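Local coordinates for protein GlcNAc-alpha-1,4-Gal-releasing endo-beta-galactosidase (Clostridium perfringens, PDB 1UPS) that probably hydrolyses O-glycosyl bonds as an endo-beta-galactosidase, releasing the disaccharide GlcNAc-alpha-1,4-Gal, and binds calcium, at residues E76-D81 against I252-G257. Numbering follows the deposited sequence.
Sequences EYITED and IYTDAG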
ATOM      1  N   GLU A  76      10.005   0.157 -19.987  1.00 10.51           N
ATOM      2  CA  GLU A  76       9.840  -1.292 -20.186  1.00 10.83           C
ATOM      3  C   GLU A  76       8.739  -1.501 -21.204  1.00 10.37           C
ATOM      4  O   GLU A  76       7.719  -0.836 -21.126  1.00 10.49           O
ATOM      5  CB  GLU A  76       9.404  -1.932 -18.864  1.00 10.53           C
ATOM      6  CG  GLU A  76      10.476  -1.822 -17.795  1.00 11.46           C
ATOM      7  CD  GLU A  76      10.076  -2.528 -16.502  1.00 12.30           C
ATOM      8  OE1 GLU A  76      10.965  -3.131 -15.850  1.00 12.21           O
ATOM      9  OE2 GLU A  76       8.882  -2.466 -16.144  1.00 11.42           O
ATOM     10  N   TYR A  77       8.928  -2.429 -22.140  1.00 10.55           N
ATOM     11  CA  TYR A  77       7.915  -2.666 -23.156  1.00 10.13           C
ATOM     12  C   TYR A  77       7.825  -4.128 -23.555  1.00 10.50           C
ATOM     13  O   TYR A  77       8.797  -4.888 -23.419  1.00 10.26           O
ATOM     14  CB  TYR A  77       8.133  -1.771 -24.395  1.00 10.62           C
ATOM     15  CG  TYR A  77       9.428  -1.963 -25.179  1.00 10.43           C
ATOM     16  CD1 TYR A  77      10.561  -1.181 -24.921  1.00 11.12           C
ATOM     17  CD2 TYR A  77       9.503  -2.904 -26.215  1.00 10.23           C
ATOM     18  CE1 TYR A  77      11.754  -1.339 -25.694  1.00 12.25           C
ATOM     19  CE2 TYR A  77      10.679  -3.071 -26.971  1.00 13.06           C
ATOM     20  CZ  TYR A  77      11.789  -2.288 -26.712  1.00 14.56           C
ATOM     21  OH  TYR A  77      12.934  -2.473 -27.471  1.00 12.65           O
ATOM     22  N   ILE A  78       6.642  -4.497 -24.028  1.00  9.92           N
ATOM     23  CA  ILE A  78       6.401  -5.812 -24.609  1.00  9.84           C
ATOM     24  C   ILE A  78       6.058  -5.603 -26.080  1.00  9.78           C
ATOM     25  O   ILE A  78       5.127  -4.859 -26.400  1.00  9.82           O
ATOM     26  CB  ILE A  78       5.206  -6.496 -23.930  1.00 10.12           C
ATOM     27  CG1 ILE A  78       5.411  -6.552 -22.404  1.00 10.96           C
ATOM     28  CG2 ILE A  78       4.993  -7.917 -24.541  1.00 10.17           C
ATOM     29  CD1 ILE A  78       4.134  -7.023 -21.613  1.00 12.13           C
ATOM     30  N   THR A  79       6.786  -6.269 -26.971  1.00 10.00           N
ATOM     31  CA  THR A  79       6.451  -6.190 -28.392  1.00 10.23           C
ATOM     32  C   THR A  79       5.377  -7.193 -28.782  1.00 10.12           C
ATOM     33  O   THR A  79       5.157  -8.198 -28.077  1.00  9.64           O
ATOM     34  CB  THR A  79       7.667  -6.427 -29.283  1.00 10.17           C
ATOM     35  OG1 THR A  79       8.223  -7.716 -28.988  1.00 10.58           O
ATOM     36  CG2 THR A  79       8.793  -5.426 -28.949  1.00  9.79           C
ATOM     37  N   GLU A  80       4.753  -6.930 -29.931  1.00  9.90           N
ATOM     38  CA  GLU A  80       3.695  -7.794 -30.454  1.00 10.83           C
ATOM     39  C   GLU A  80       4.192  -9.222 -30.694  1.00 10.76           C
ATOM     40  O   GLU A  80       3.420 -10.171 -30.567  1.00 12.17           O
ATOM     41  CB  GLU A  80       3.122  -7.212 -31.750  1.00 10.89           C
ATOM     42  CG  GLU A  80       1.839  -7.902 -32.212  1.00 12.69           C
ATOM     43  CD  GLU A  80       1.181  -7.230 -33.414  1.00 20.73           C
ATOM     44  OE1 GLU A  80       1.516  -6.057 -33.752  1.00 19.56           O
ATOM     45  OE2 GLU A  80       0.308  -7.885 -34.026  1.00 21.50           O
ATOM     46  N   ASP A  81       5.471  -9.365 -31.041  1.00 10.71           N
ATOM     47  CA  ASP A  81       6.061 -10.681 -31.296  1.00 10.15           C
ATOM     48  C   ASP A  81       6.882 -11.244 -30.128  1.00 10.43           C
ATOM     49  O   ASP A  81       7.597 -12.255 -30.276  1.00 10.15           O
ATOM     50  CB  ASP A  81       6.857 -10.682 -32.621  1.00 10.82           C
ATOM     51  CG  ASP A  81       7.990  -9.648 -32.648  1.00 10.02           C
ATOM     52  OD1 ASP A  81       8.125  -8.820 -31.703  1.00  9.56           O
ATOM     53  OD2 ASP A  81       8.794  -9.591 -33.598  1.00 11.44           O
ATOM     54  N   ILE A 252       5.933  -5.157 -16.510  1.00 10.08           N
ATOM     55  CA  ILE A 252       4.710  -4.912 -17.247  1.00  9.93           C
ATOM     56  C   ILE A 252       4.280  -6.239 -17.864  1.00 10.22           C
ATOM     57  O   ILE A 252       5.122  -7.065 -18.177  1.00 10.39           O
ATOM     58  CB  ILE A 252       4.931  -3.798 -18.302  1.00 10.11           C
ATOM     59  CG1 ILE A 252       3.606  -3.445 -19.002  1.00  9.22           C
ATOM     60  CG2 ILE A 252       6.091  -4.156 -19.287  1.00  9.88           C
ATOM     61  CD1 ILE A 252       3.641  -2.075 -19.768  1.00 10.38           C
ATOM     62  N   TYR A 253       2.968  -6.446 -17.991  1.00  9.86           N
ATOM     63  CA  TYR A 253       2.429  -7.733 -18.406  1.00 10.22           C
ATOM     64  C   TYR A 253       1.363  -7.548 -19.468  1.00 10.16           C
ATOM     65  O   TYR A 253       0.668  -6.512 -19.511  1.00  9.90           O
ATOM     66  CB  TYR A 253       1.653  -8.353 -17.258  1.00 10.15           C
ATOM     67  CG  TYR A 253       2.400  -8.761 -16.041  1.00 10.85           C
ATOM     68  CD1 TYR A 253       2.719  -7.829 -15.054  1.00 11.22           C
ATOM     69  CD2 TYR A 253       2.743 -10.115 -15.832  1.00 10.40           C
ATOM     70  CE1 TYR A 253       3.375  -8.238 -13.867  1.00 13.25           C
ATOM     71  CE2 TYR A 253       3.404 -10.520 -14.659  1.00 13.16           C
ATOM     72  CZ  TYR A 253       3.711  -9.561 -13.683  1.00 14.49           C
ATOM     73  OH  TYR A 253       4.357  -9.934 -12.515  1.00 14.46           O
ATOM     74  N   THR A 254       1.200  -8.575 -20.299  1.00 10.17           N
ATOM     75  CA  THR A 254      -0.082  -8.764 -20.988  1.00 10.47           C
ATOM     76  C   THR A 254      -0.366 -10.261 -21.161  1.00 10.92           C
ATOM     77  O   THR A 254       0.526 -11.079 -20.918  1.00 10.06           O
ATOM     78  CB  THR A 254      -0.153  -7.961 -22.316  1.00 10.89           C
ATOM     79  OG1 THR A 254      -1.519  -7.947 -22.798  1.00  9.95           O
ATOM     80  CG2 THR A 254       0.672  -8.655 -23.433  1.00 12.03           C
ATOM     81  N   ASP A 255      -1.604 -10.602 -21.530  1.00 10.23           N
ATOM     82  CA  ASP A 255      -2.031 -12.008 -21.668  1.00 11.06           C
ATOM     83  C   ASP A 255      -1.972 -12.776 -20.341  1.00 11.78           C
ATOM     84  O   ASP A 255      -1.792 -14.004 -20.317  1.00 11.87           O
ATOM     85  CB  ASP A 255      -1.192 -12.684 -22.739  1.00 10.81           C
ATOM     86  CG  ASP A 255      -1.367 -12.018 -24.083  1.00 11.76           C
ATOM     87  OD1 ASP A 255      -0.398 -11.997 -24.877  1.00 15.29           O
ATOM     88  OD2 ASP A 255      -2.451 -11.472 -24.408  1.00 11.99           O
ATOM     89  N   ALA A 256      -2.155 -12.029 -19.254  1.00 11.94           N
ATOM     90  CA  ALA A 256      -2.136 -12.551 -17.897  1.00 12.59           C
ATOM     91  C   ALA A 256      -3.531 -12.434 -17.287  1.00 12.89           C
ATOM     92  O   ALA A 256      -4.532 -12.305 -18.016  1.00 13.15           O
ATOM     93  CB  ALA A 256      -1.079 -11.792 -17.056  1.00 13.34           C
ATOM     94  N   GLY A 257      -3.618 -12.473 -15.960  1.00 13.77           N
ATOM     95  CA  GLY A 257      -4.923 -12.401 -15.318  1.00 13.78           C
ATOM     96  C   GLY A 257      -5.610 -11.052 -15.490  1.00 13.91           C
ATOM     97  O   GLY A 257      -6.822 -10.935 -15.259  1.00 14.29           O
TER
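Tyr253 OH is held by two hydrogen bonds, one with the hydroxyl of Tyr52 and one with ND2 of Asn251, and the ring behind it stacks with His145. This anchoring lies off the interface, because the CB of Tyr253 leaves the backbone on the side away from residues 76-78, whereas those of its two strand neighbours, Ile252 and Thr254, start toward them. Ile252 supplies the central apolar contact. With CG1 anti to the backbone N (chi1 -175°), CG2 takes the crowded position between N and the carbonyl carbon and projects between two residues of the facing strand. There CG2 of Ile252 lies 4.0 Å from CB of Glu76 and equally 4.0 Å from CG1 of Ile78, whose side chain crosses that of Ile252 obliquely. The extended arm of Ile78 (chi2 171°) reaches further, laying CD1 over the face of the Tyr253-Thr254 peptide, 3.5 Å from C of Tyr253. A looser touch, 4.2 Å from CD1 of Ile78 to CG2 of Thr254, closes that end. Glu76, a buried residue, runs its extended chain past Ile252; OE2 of Glu76 is 4.0 Å from N of Ile252, too far for a hydrogen bond, and bonds instead to NE1 of Trp269. Strand axes 7.3 Å apart at closest approach and only 13° from parallel, with their backbone hydrogen bonds made to other strands, identify packing between sheets. Strand 73-78 pairs with 267-279 in one sheet and strand 246-254 with 94-99 in the other, so this contact joins the two layers of the beta-sandwich jelly roll characteristic of glycoside hydrolase family 16.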